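Side-chain contacts in transcriptional regulator (Pseudomonas aeruginosa, PDB 3E7Q), which probably binds operator DNA as a dimeric TetR-family regulator, most likely acting as a transcriptional repressor: residues E64-V69 / E124-V129; R72-L77 / R138-G143; E97-A102 / A168-L173; H132-Y137 / A162-S167. All blocks are in the same frame, centred on the assembly; numbering follows the deposited sequence.

Contact 1. Residues E64-V69 / E124-V129; sequences EAYLAV and EAIGRV
The ring of Tyr-66 is the flat group on which this contact turns, and Val-129 lies over one of its faces. Val-129 CG1 makes a CH-pi contact there, 3.8 Å from the ring centroid and 22° off the ring normal. It is offset toward the rim, closest to Tyr-66 CD2 at 3.5 Å. Ile-126 meets the ring along the CD2-CE2 rim: its CG2, 3.7 Å from Tyr-66 CD2, lies to the other side of the ring plane from Val-129 CG1, while Ile-126 O, 3.5 Å from Tyr-66 CE2, approaches obliquely. Tyr-66 CG stands anti to the backbone N (chi1 -164°), which carries the ring across to helix 124-152. Val-129 CG1, anti to its backbone N, lies on the ring, and CG2 is left for Leu-67, whose CG sits 4.1 Å from each of the two methyls. Leu-67 forms the exposed margin of an otherwise buried contact. A second flat group lies on the far side of helix 124-152. The guanidinium of Arg-128 has Ala-125 CA over one face and Glu-124 OE1 at its edge, in a salt bridge from NH1 of 2.9 Å. The phenol of Tyr-66 is fixed by a hydrogen bond between Tyr-66 OH and His-130 ND1, and its ring stacks with Phe-116. The two segments run almost parallel, 6° apart, with axes 9.9 Å from each other. Helix 110-120 packs beside both through Trp-117 and Val-120. Helix 12-34, next to the predicted DNA-binding motif, lies against Ala-65 and Val-69.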
loop_
_atom_site.group_PDB
_atom_site.type_symbol
_atom_site.label_atom_id
_atom_site.label_comp_id
_atom_site.label_asym_id
_atom_site.label_seq_id
_atom_site.Cartn_x
_atom_site.Cartn_y
_atom_site.Cartn_z
ATOM N N GLU B 64 11.570 4.594 16.248
ATOM C CA GLU B 64 11.885 6.035 16.277
ATOM C C GLU B 64 11.843 6.709 14.896
ATOM O O GLU B 64 11.308 7.825 14.749
ATOM C CB GLU B 64 13.248 6.321 16.880
ATOM C CG GLU B 64 13.303 6.670 18.377
ATOM C CD GLU B 64 12.414 7.860 18.806
ATOM O OE1 GLU B 64 12.890 9.041 18.838
ATOM O OE2 GLU B 64 11.251 7.581 19.177
ATOM N N ALA B 65 12.436 6.067 13.893
ATOM C CA ALA B 65 12.321 6.548 12.499
ATOM C C ALA B 65 10.854 6.618 11.994
ATOM O O ALA B 65 10.485 7.579 11.298
ATOM C CB ALA B 65 13.153 5.720 11.561
ATOM N N TYR B 66 10.071 5.581 12.309
ATOM C CA TYR B 66 8.668 5.481 11.944
ATOM C C TYR B 66 7.907 6.646 12.567
ATOM O O TYR B 66 7.184 7.323 11.893
ATOM C CB TYR B 66 8.068 4.122 12.408
ATOM C CG TYR B 66 6.707 3.670 11.800
ATOM C CD1 TYR B 66 6.039 4.400 10.825
ATOM C CD2 TYR B 66 6.148 2.485 12.178
ATOM C CE1 TYR B 66 4.842 3.978 10.295
ATOM C CE2 TYR B 66 4.964 2.033 11.646
ATOM C CZ TYR B 66 4.311 2.771 10.701
ATOM O OH TYR B 66 3.112 2.322 10.186
ATOM N N LEU B 67 8.140 6.902 13.845
ATOM C CA LEU B 67 7.524 8.018 14.553
ATOM C C LEU B 67 7.856 9.397 14.012
ATOM O O LEU B 67 6.986 10.284 13.984
ATOM C CB LEU B 67 7.887 7.968 16.041
ATOM C CG LEU B 67 6.861 7.280 16.929
ATOM C CD1 LEU B 67 7.426 6.936 18.312
ATOM C CD2 LEU B 67 5.539 8.152 17.048
ATOM N N ALA B 68 9.130 9.596 13.669
ATOM C CA ALA B 68 9.601 10.808 13.030
ATOM C C ALA B 68 8.893 10.982 11.687
ATOM O O ALA B 68 8.423 12.049 11.402
ATOM C CB ALA B 68 11.125 10.786 12.837
ATOM N N VAL B 69 8.792 9.932 10.884
ATOM C CA VAL B 69 8.317 10.078 9.515
ATOM C C VAL B 69 6.799 10.428 9.538
ATOM O O VAL B 69 6.364 11.446 8.914
ATOM C CB VAL B 69 8.631 8.836 8.663
ATOM C CG1 VAL B 69 7.798 8.780 7.454
ATOM C CG2 VAL B 69 10.089 8.801 8.246
ATOM N N GLU B 124 5.633 -5.744 17.763
ATOM C CA GLU B 124 4.427 -5.126 18.334
ATOM C C GLU B 124 4.589 -3.625 18.551
ATOM O O GLU B 124 3.631 -2.877 18.346
ATOM C CB GLU B 124 3.865 -5.843 19.605
ATOM C CG GLU B 124 2.209 -5.887 19.647
ATOM C CD GLU B 124 1.500 -5.093 20.828
ATOM O OE1 GLU B 124 1.893 -3.953 21.189
ATOM O OE2 GLU B 124 0.498 -5.603 21.425
ATOM N N ALA B 125 5.799 -3.205 18.928
ATOM C CA ALA B 125 6.139 -1.798 19.082
ATOM C C ALA B 125 5.935 -1.000 17.800
ATOM O O ALA B 125 5.413 0.118 17.841
ATOM C CB ALA B 125 7.636 -1.631 19.630
ATOM N N ILE B 126 6.311 -1.584 16.666
ATOM C CA ILE B 126 6.085 -0.966 15.359
ATOM C C ILE B 126 4.597 -0.966 14.982
ATOM O O ILE B 126 4.074 0.038 14.438
ATOM C CB ILE B 126 6.969 -1.638 14.269
ATOM C CG1 ILE B 126 8.449 -1.421 14.695
ATOM C CG2 ILE B 126 6.596 -1.101 12.902
ATOM C CD1 ILE B 126 9.538 -2.058 13.774
ATOM N N GLY B 127 3.935 -2.086 15.323
ATOM C CA GLY B 127 2.502 -2.222 15.264
ATOM C C GLY B 127 1.777 -1.124 15.976
ATOM O O GLY B 127 0.803 -0.590 15.455
ATOM N N ARG B 128 2.265 -0.767 17.162
ATOM C CA ARG B 128 1.617 0.237 17.940
ATOM C C ARG B 128 1.885 1.649 17.377
ATOM O O ARG B 128 1.037 2.532 17.524
ATOM C CB ARG B 128 2.029 0.151 19.404
ATOM C CG ARG B 128 1.731 -1.179 20.112
ATOM C CD ARG B 128 1.956 -1.048 21.668
ATOM N NE ARG B 128 3.335 -0.660 22.064
ATOM C CZ ARG B 128 4.355 -1.488 22.397
ATOM N NH1 ARG B 128 4.237 -2.825 22.383
ATOM N NH2 ARG B 128 5.551 -0.966 22.730
ATOM N N VAL B 129 3.052 1.867 16.756
ATOM C CA VAL B 129 3.289 3.122 16.053
ATOM C C VAL B 129 2.281 3.223 14.903
ATOM O O VAL B 129 1.623 4.237 14.774
ATOM C CB VAL B 129 4.733 3.301 15.527
ATOM C CG1 VAL B 129 4.816 4.606 14.655
ATOM C CG2 VAL B 129 5.689 3.335 16.671
#

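Contact 2. Residues R72-L77 / R138-G143; sequences RVMRLL and RALLVG
Met-74 and Leu-140 meet tip to tip, and this is the tight part of the contact. Met-74 CE comes to 3.6 Å from Leu-140 CD2. The methionine gets there by folding: its chain bends at chi2 (-62°) and again at chi3 (-56°), which turns the methyl toward the other helix. The side chain of Leu-140 sets out toward helix 58-82, with an unusual first torsion of -145°. Its CD2 methyl serves both partners. On its other contact the fit is slacker, with Leu-77 CB 4.3 Å from Leu-140 CD2. All of this is apolar packing between methyl and methylene groups. The joined pieces are helix 58-82, which leads from the DNA-binding domain into the regulatory domain in TetR-type proteins, and helix 124-152 of the C-terminal helical domain. The backbones stay well apart here, the nearest CA atoms being those of Leu-77 and Leu-140 at 8.7 Å. Tyr-137 and Phe-95 help to fill the interval. The side chain of Tyr-137 touches both Met-74 and Leu-77, while Phe-95 of helix 88-99 touches Leu-77 and Leu-140. The loose side belongs to residues that do not touch the other segment. Arg-75 and Leu-76 are exposed on one helix, and Ala-139 and Gly-143 on the other. Within helix 58-82 the Arg-75 guanidinium lies with one face over Arg-72 CA, while Leu-76 CD1 sits 3.6 Å above the guanidinium plane of Arg-72.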
loop_
_atom_site.group_PDB
_atom_site.type_symbol
_atom_site.label_atom_id
_atom_site.label_comp_id
_atom_site.label_asym_id
_atom_site.label_seq_id
_atom_site.Cartn_x
_atom_site.Cartn_y
_atom_site.Cartn_z
ATOM N N ARG B 72 6.030 13.957 10.873
ATOM C CA ARG B 72 6.278 14.980 9.893
ATOM C C ARG B 72 5.129 15.112 8.924
ATOM O O ARG B 72 4.698 16.228 8.631
ATOM C CB ARG B 72 7.571 14.660 9.114
ATOM C CG ARG B 72 7.747 15.537 7.923
ATOM C CD ARG B 72 9.005 15.281 7.160
ATOM N NE ARG B 72 8.915 15.990 5.885
ATOM C CZ ARG B 72 8.210 15.583 4.810
ATOM N NH1 ARG B 72 7.544 14.436 4.843
ATOM N NH2 ARG B 72 8.179 16.332 3.684
ATOM N N VAL B 73 4.669 13.982 8.379
ATOM C CA VAL B 73 3.473 13.949 7.523
ATOM C C VAL B 73 2.264 14.642 8.206
ATOM O O VAL B 73 1.628 15.536 7.620
ATOM C CB VAL B 73 3.044 12.509 7.135
ATOM C CG1 VAL B 73 1.536 12.481 6.579
ATOM C CG2 VAL B 73 4.005 11.908 6.161
ATOM N N MET B 74 1.980 14.232 9.438
ATOM C CA MET B 74 0.912 14.853 10.217
ATOM C C MET B 74 1.043 16.332 10.481
ATOM O O MET B 74 0.028 17.026 10.526
ATOM C CB MET B 74 0.763 14.169 11.564
ATOM C CG MET B 74 0.117 12.813 11.426
ATOM S SD MET B 74 -1.570 12.793 10.749
ATOM C CE MET B 74 -2.357 13.897 11.933
ATOM N N ARG B 75 2.263 16.803 10.725
ATOM C CA ARG B 75 2.496 18.228 10.872
ATOM C C ARG B 75 2.119 18.963 9.621
ATOM O O ARG B 75 1.503 20.025 9.670
ATOM C CB ARG B 75 3.938 18.566 11.182
ATOM C CG ARG B 75 4.242 18.601 12.656
ATOM C CD ARG B 75 5.598 19.331 12.911
ATOM N NE ARG B 75 6.759 18.668 12.293
ATOM C CZ ARG B 75 7.301 17.503 12.695
ATOM N NH1 ARG B 75 6.764 16.787 13.697
ATOM N NH2 ARG B 75 8.358 17.005 12.049
ATOM N N LEU B 76 2.510 18.407 8.494
ATOM C CA LEU B 76 2.281 19.083 7.248
ATOM C C LEU B 76 0.786 19.034 6.930
ATOM O O LEU B 76 0.243 20.006 6.456
ATOM C CB LEU B 76 3.105 18.459 6.127
ATOM C CG LEU B 76 4.607 18.685 6.176
ATOM C CD1 LEU B 76 5.203 17.993 4.952
ATOM C CD2 LEU B 76 4.995 20.199 6.257
ATOM N N LEU B 77 0.145 17.885 7.182
ATOM C CA LEU B 77 -1.286 17.731 6.886
ATOM C C LEU B 77 -2.182 18.591 7.817
ATOM O O LEU B 77 -3.165 19.158 7.352
ATOM C CB LEU B 77 -1.696 16.267 6.904
ATOM C CG LEU B 77 -1.093 15.465 5.725
ATOM C CD1 LEU B 77 -1.425 13.975 5.810
ATOM C CD2 LEU B 77 -1.484 16.060 4.359
ATOM N N ARG B 138 -6.700 9.472 10.563
ATOM C CA ARG B 138 -8.179 9.360 10.462
ATOM C C ARG B 138 -8.956 10.364 11.343
ATOM O O ARG B 138 -9.991 10.836 10.914
ATOM C CB ARG B 138 -8.659 7.919 10.748
ATOM C CG ARG B 138 -8.378 6.944 9.614
ATOM C CD ARG B 138 -8.914 5.572 9.895
ATOM N NE ARG B 138 -8.204 4.972 11.043
ATOM C CZ ARG B 138 -8.776 4.472 12.132
ATOM N NH1 ARG B 138 -10.081 4.417 12.273
ATOM N NH2 ARG B 138 -8.027 4.001 13.092
ATOM N N ALA B 139 -8.518 10.607 12.580
ATOM C CA ALA B 139 -9.172 11.565 13.487
ATOM C C ALA B 139 -9.199 12.932 12.798
ATOM O O ALA B 139 -10.212 13.623 12.864
ATOM C CB ALA B 139 -8.442 11.674 14.853
ATOM N N LEU B 140 -8.100 13.315 12.131
ATOM C CA LEU B 140 -8.065 14.601 11.401
ATOM C C LEU B 140 -9.138 14.677 10.327
ATOM O O LEU B 140 -9.790 15.730 10.137
ATOM C CB LEU B 140 -6.739 14.750 10.702
ATOM C CG LEU B 140 -6.048 16.081 10.545
ATOM C CD1 LEU B 140 -5.844 16.772 11.932
ATOM C CD2 LEU B 140 -4.725 15.787 9.899
ATOM N N LEU B 141 -9.266 13.583 9.580
ATOM C CA LEU B 141 -10.240 13.501 8.505
ATOM C C LEU B 141 -11.660 13.344 9.052
ATOM O O LEU B 141 -12.577 13.874 8.450
ATOM C CB LEU B 141 -9.897 12.395 7.493
ATOM C CG LEU B 141 -8.727 12.648 6.549
ATOM C CD1 LEU B 141 -8.300 11.356 5.897
ATOM C CD2 LEU B 141 -9.110 13.738 5.497
ATOM N N VAL B 142 -11.847 12.697 10.203
ATOM C CA VAL B 142 -13.199 12.635 10.759
ATOM C C VAL B 142 -13.711 13.986 11.200
ATOM O O VAL B 142 -14.894 14.228 11.041
ATOM C CB VAL B 142 -13.557 11.526 11.858
ATOM C CG1 VAL B 142 -12.602 10.362 11.932
ATOM C CG2 VAL B 142 -13.978 12.151 13.247
ATOM N N GLY B 143 -12.835 14.847 11.750
ATOM C CA GLY B 143 -13.231 16.190 12.195
ATOM C C GLY B 143 -13.743 17.039 11.051
ATOM O O GLY B 143 -14.729 17.783 11.190
#

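Contact 3. Residues E97-A102 / A168-L173; sequences EASFSA and ALLDGL
The C-terminal end of helix 88-99 packs here on helix 159-179, inside the all-helical regulatory domain of the TetR fold. Phe-100 is the first residue to leave helical backbone angles. Its CG is anti to the carbonyl carbon (chi1 -71°), and the outer end of the ring meets both Leu-170 and Leu-173. Phe-100 CZ touches Leu-173 CD1 at 3.6 Å, an oblique approach. Leu-173 CB instead lies in the ring plane, at the edge, 3.8 Å from Phe-100 CZ. On the neighbouring turn, Leu-170 CD2 is 3.8 Å from Phe-100 CE2, again obliquely. That same methyl packs against Ser-99, 3.8 Å from its OG. The hydroxyl has its polar partner within its own helix, a hydrogen bond to Phe-95 O. Helix 186-204 adds Cys-193 beside Leu-170 and Ile-192 beside Leu-173. The segment 168-173 also belongs to the dimer interface: Leu-173 packs on Ala-168 of the second subunit, and Asp-171 on Gly-172 of that subunit. At the helix end the chain is tied back on itself. Ala-98 O accepts from both Ser-101 N and Ser-101 OG; the OG bond is 2.6 Å long and lies 22° from the carbonyl plane.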
loop_
_atom_site.group_PDB
_atom_site.type_symbol
_atom_site.label_atom_id
_atom_site.label_comp_id
_atom_site.label_asym_id
_atom_site.label_seq_id
_atom_site.Cartn_x
_atom_site.Cartn_y
_atom_site.Cartn_z
ATOM N N GLU B 97 -4.331 18.831 -1.790
ATOM C CA GLU B 97 -3.150 19.530 -2.328
ATOM C C GLU B 97 -1.863 19.212 -1.574
ATOM O O GLU B 97 -0.863 18.851 -2.197
ATOM C CB GLU B 97 -3.373 21.043 -2.359
ATOM C CG GLU B 97 -4.440 21.469 -3.361
ATOM C CD GLU B 97 -3.987 21.414 -4.827
ATOM O OE1 GLU B 97 -2.754 21.260 -5.107
ATOM O OE2 GLU B 97 -4.898 21.544 -5.697
ATOM N N ALA B 98 -1.884 19.314 -0.244
ATOM C CA ALA B 98 -0.692 18.905 0.522
ATOM C C ALA B 98 -0.309 17.449 0.243
ATOM O O ALA B 98 0.897 17.119 0.086
ATOM C CB ALA B 98 -0.837 19.151 1.995
ATOM N N SER B 99 -1.327 16.597 0.137
ATOM C CA SER B 99 -1.127 15.144 -0.070
ATOM C C SER B 99 -0.413 14.770 -1.366
ATOM O O SER B 99 0.244 13.748 -1.418
ATOM C CB SER B 99 -2.472 14.399 -0.071
ATOM O OG SER B 99 -3.075 14.361 1.214
ATOM N N PHE B 100 -0.563 15.583 -2.402
ATOM C CA PHE B 100 -0.022 15.304 -3.720
ATOM C C PHE B 100 1.052 16.339 -4.116
ATOM O O PHE B 100 1.497 16.389 -5.251
ATOM C CB PHE B 100 -1.177 15.228 -4.736
ATOM C CG PHE B 100 -2.021 13.984 -4.570
ATOM C CD1 PHE B 100 -1.644 12.809 -5.139
ATOM C CD2 PHE B 100 -3.203 13.997 -3.807
ATOM C CE1 PHE B 100 -2.424 11.631 -4.942
ATOM C CE2 PHE B 100 -3.947 12.861 -3.620
ATOM C CZ PHE B 100 -3.563 11.697 -4.198
ATOM N N SER B 101 1.491 17.127 -3.138
ATOM C CA SER B 101 2.617 18.025 -3.272
ATOM C C SER B 101 3.871 17.179 -3.241
ATOM O O SER B 101 3.838 16.041 -2.772
ATOM C CB SER B 101 2.631 19.022 -2.100
ATOM O OG SER B 101 2.967 18.344 -0.889
ATOM N N ALA B 102 4.956 17.730 -3.766
ATOM C CA ALA B 102 6.270 17.076 -3.832
ATOM C C ALA B 102 6.795 16.608 -2.463
ATOM O O ALA B 102 7.459 15.602 -2.357
ATOM C CB ALA B 102 7.255 18.037 -4.470
ATOM N N ALA B 168 -8.144 5.275 2.885
ATOM C CA ALA B 168 -7.873 4.199 1.974
ATOM C C ALA B 168 -7.590 4.684 0.541
ATOM O O ALA B 168 -6.620 4.260 -0.078
ATOM C CB ALA B 168 -9.000 3.144 2.048
ATOM N N LEU B 169 -8.401 5.609 0.037
ATOM C CA LEU B 169 -8.240 6.170 -1.304
ATOM C C LEU B 169 -6.922 6.909 -1.469
ATOM O O LEU B 169 -6.221 6.705 -2.456
ATOM C CB LEU B 169 -9.375 7.101 -1.667
ATOM C CG LEU B 169 -9.381 7.826 -3.048
ATOM C CD1 LEU B 169 -9.356 6.805 -4.171
ATOM C CD2 LEU B 169 -10.586 8.778 -3.181
ATOM N N LEU B 170 -6.602 7.758 -0.497
ATOM C CA LEU B 170 -5.340 8.494 -0.409
ATOM C C LEU B 170 -4.136 7.615 -0.367
ATOM O O LEU B 170 -3.219 7.807 -1.154
ATOM C CB LEU B 170 -5.327 9.453 0.810
ATOM C CG LEU B 170 -6.167 10.682 0.509
ATOM C CD1 LEU B 170 -6.776 11.306 1.787
ATOM C CD2 LEU B 170 -5.274 11.640 -0.241
ATOM N N ASP B 171 -4.169 6.611 0.517
ATOM C CA ASP B 171 -3.124 5.574 0.615
ATOM C C ASP B 171 -2.870 4.880 -0.680
ATOM O O ASP B 171 -1.702 4.713 -1.091
ATOM C CB ASP B 171 -3.508 4.465 1.622
ATOM C CG ASP B 171 -3.255 4.840 3.046
ATOM O OD1 ASP B 171 -2.723 5.927 3.286
ATOM O OD2 ASP B 171 -3.673 4.074 3.958
ATOM N N GLY B 172 -3.963 4.377 -1.267
ATOM C CA GLY B 172 -3.947 3.674 -2.557
ATOM C C GLY B 172 -3.342 4.519 -3.632
ATOM O O GLY B 172 -2.520 4.059 -4.388
ATOM N N LEU B 173 -3.774 5.772 -3.724
ATOM C CA LEU B 173 -3.227 6.711 -4.684
ATOM C C LEU B 173 -1.759 7.075 -4.451
ATOM O O LEU B 173 -0.971 7.209 -5.387
ATOM C CB LEU B 173 -4.076 7.981 -4.694
ATOM C CG LEU B 173 -5.518 7.853 -5.243
ATOM C CD1 LEU B 173 -6.049 9.163 -4.999
ATOM C CD2 LEU B 173 -5.600 7.440 -6.753
#

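Contact 4. Residues H132-Y137 / A162-S167; sequences HSYGEY and AAISLS
Segments 132-137 and 162-167 cross steeply, at 106°, with axes 11.2 Å apart and the nearest CA atoms those of Tyr-137 and Ser-167. Two tyrosines span the gap. Each has its CG anti to the backbone N, as in Tyr-137 (chi1 -178°), and they reach the other helix one turn apart. The Tyr-137 ring presents its edge to Ser-167: CE2 is 3.4 Å from Ser-167 OG and 3.7 Å from Ser-167 CB, both close to the ring plane. Ser-167 OG hydrogen-bonds to Ala-163 O at 2.9 Å. Ser-167 N comes from the opposite face of the carbonyl plane, so Ala-163 O takes two bonds, and the one from Ser-167 OG fixes the hydroxyl. Helices 124-152 and 159-179 are consecutive in the C-terminal domain of this TetR-family protein, and both meet the second subunit. Tyr-134 packs more loosely. Its OH lies 4.0 Å from Ile-164 CG1, where the two side chains cross at about a right angle, and its CE1 is 4.2 Å from Ser-167 CB. The ring of His-130 meets that of Tyr-134 nearly parallel. Glu-176 of the second subunit packs on Tyr-134, and Ile-192 of that subunit on Ile-164.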
loop_
_atom_site.group_PDB
_atom_site.type_symbol
_atom_site.label_atom_id
_atom_site.label_comp_id
_atom_site.label_asym_id
_atom_site.label_seq_id
_atom_site.Cartn_x
_atom_site.Cartn_y
_atom_site.Cartn_z
ATOM N N HIS B 132 -1.413 3.931 16.237
ATOM C CA HIS B 132 -1.537 5.246 16.777
ATOM C C HIS B 132 -1.582 6.329 15.691
ATOM O O HIS B 132 -2.388 7.270 15.771
ATOM C CB HIS B 132 -0.378 5.538 17.746
ATOM C CG HIS B 132 -0.293 6.980 18.164
ATOM N ND1 HIS B 132 -1.110 7.521 19.136
ATOM C CD2 HIS B 132 0.504 7.994 17.735
ATOM C CE1 HIS B 132 -0.836 8.805 19.275
ATOM N NE2 HIS B 132 0.138 9.117 18.438
ATOM N N SER B 133 -0.696 6.209 14.705
ATOM C CA SER B 133 -0.537 7.252 13.741
ATOM C C SER B 133 -1.632 7.192 12.710
ATOM O O SER B 133 -2.045 8.222 12.190
ATOM C CB SER B 133 0.822 7.187 13.039
ATOM O OG SER B 133 0.892 6.154 12.078
ATOM N N TYR B 134 -2.031 5.978 12.338
ATOM C CA TYR B 134 -3.202 5.826 11.494
ATOM C C TYR B 134 -4.470 6.375 12.234
ATOM O O TYR B 134 -5.306 7.032 11.643
ATOM C CB TYR B 134 -3.333 4.343 11.055
ATOM C CG TYR B 134 -4.537 3.991 10.151
ATOM C CD1 TYR B 134 -4.714 4.567 8.888
ATOM C CD2 TYR B 134 -5.491 3.056 10.591
ATOM C CE1 TYR B 134 -5.833 4.243 8.098
ATOM C CE2 TYR B 134 -6.578 2.726 9.842
ATOM C CZ TYR B 134 -6.757 3.311 8.589
ATOM O OH TYR B 134 -7.869 2.901 7.870
ATOM N N GLY B 135 -4.587 6.110 13.522
ATOM C CA GLY B 135 -5.625 6.710 14.364
ATOM C C GLY B 135 -5.695 8.244 14.313
ATOM O O GLY B 135 -6.771 8.833 14.225
ATOM N N GLU B 136 -4.542 8.879 14.304
ATOM C CA GLU B 136 -4.448 10.327 14.307
ATOM C C GLU B 136 -4.755 10.893 12.922
ATOM O O GLU B 136 -5.367 11.927 12.816
ATOM C CB GLU B 136 -3.063 10.772 14.767
ATOM C CG GLU B 136 -2.786 10.414 16.196
ATOM C CD GLU B 136 -3.811 10.966 17.217
ATOM O OE1 GLU B 136 -4.306 12.121 17.055
ATOM O OE2 GLU B 136 -4.131 10.221 18.191
ATOM N N TYR B 137 -4.297 10.204 11.889
ATOM C CA TYR B 137 -4.542 10.574 10.518
ATOM C C TYR B 137 -6.067 10.578 10.223
ATOM O O TYR B 137 -6.667 11.586 9.730
ATOM C CB TYR B 137 -3.753 9.616 9.613
ATOM C CG TYR B 137 -3.860 9.887 8.127
ATOM C CD1 TYR B 137 -3.010 10.786 7.497
ATOM C CD2 TYR B 137 -4.806 9.240 7.365
ATOM C CE1 TYR B 137 -3.098 11.017 6.158
ATOM C CE2 TYR B 137 -4.956 9.505 6.012
ATOM C CZ TYR B 137 -4.099 10.394 5.412
ATOM O OH TYR B 137 -4.206 10.586 4.071
ATOM N N ALA B 162 -16.564 6.822 6.849
ATOM C CA ALA B 162 -16.206 7.745 5.771
ATOM C C ALA B 162 -14.714 8.072 5.788
ATOM O O ALA B 162 -14.061 8.119 4.752
ATOM C CB ALA B 162 -17.090 9.017 5.836
ATOM N N ALA B 163 -14.159 8.299 6.968
ATOM C CA ALA B 163 -12.740 8.629 7.087
ATOM C C ALA B 163 -11.836 7.409 6.719
ATOM O O ALA B 163 -10.808 7.569 6.117
ATOM C CB ALA B 163 -12.428 9.209 8.476
ATOM N N ILE B 164 -12.228 6.201 7.069
ATOM C CA ILE B 164 -11.537 5.036 6.627
ATOM C C ILE B 164 -11.544 4.951 5.080
ATOM O O ILE B 164 -10.527 4.616 4.481
ATOM C CB ILE B 164 -12.110 3.705 7.249
ATOM C CG1 ILE B 164 -11.752 3.626 8.733
ATOM C CG2 ILE B 164 -11.661 2.424 6.402
ATOM C CD1 ILE B 164 -12.682 2.746 9.580
ATOM N N SER B 165 -12.644 5.310 4.446
ATOM C CA SER B 165 -12.758 5.238 2.989
ATOM C C SER B 165 -11.819 6.224 2.308
ATOM O O SER B 165 -11.090 5.904 1.351
ATOM C CB SER B 165 -14.210 5.530 2.588
ATOM O OG SER B 165 -14.398 5.465 1.175
ATOM N N LEU B 166 -11.908 7.465 2.747
ATOM C CA LEU B 166 -11.063 8.491 2.236
ATOM C C LEU B 166 -9.523 8.236 2.491
ATOM O O LEU B 166 -8.714 8.465 1.587
ATOM C CB LEU B 166 -11.514 9.871 2.775
ATOM C CG LEU B 166 -10.791 11.085 2.158
ATOM C CD1 LEU B 166 -10.904 11.101 0.577
ATOM C CD2 LEU B 166 -11.276 12.400 2.806
ATOM N N SER B 167 -9.138 7.821 3.697
ATOM C CA SER B 167 -7.755 7.403 3.967
ATOM C C SER B 167 -7.300 6.268 3.056
ATOM O O SER B 167 -6.201 6.301 2.536
ATOM C CB SER B 167 -7.567 6.939 5.420
ATOM O OG SER B 167 -7.991 7.982 6.271
#

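Contacts 1 and 2 both join helix 58-82 to helix 124-152, with centres about 17 Å apart along the pair. Contact 4 carries helix 124-152 on to helix 159-179, and contact 3 ties helix 159-179 to the end of helix 88-99. Contacts 2 and 4 have centres only about 8 Å apart and touch through Leu-77 and Tyr-137. The centres of contacts 2 and 3 are about 12 Å apart, and they touch as well. In the chain, contact 4 is nested within the loop closed by contact 3, whereas contacts 1 and 2 cross, as each of them does with contact 3. The series runs from beside the DNA-binding domain to the dimer interface, which contacts 3 and 4 both reach.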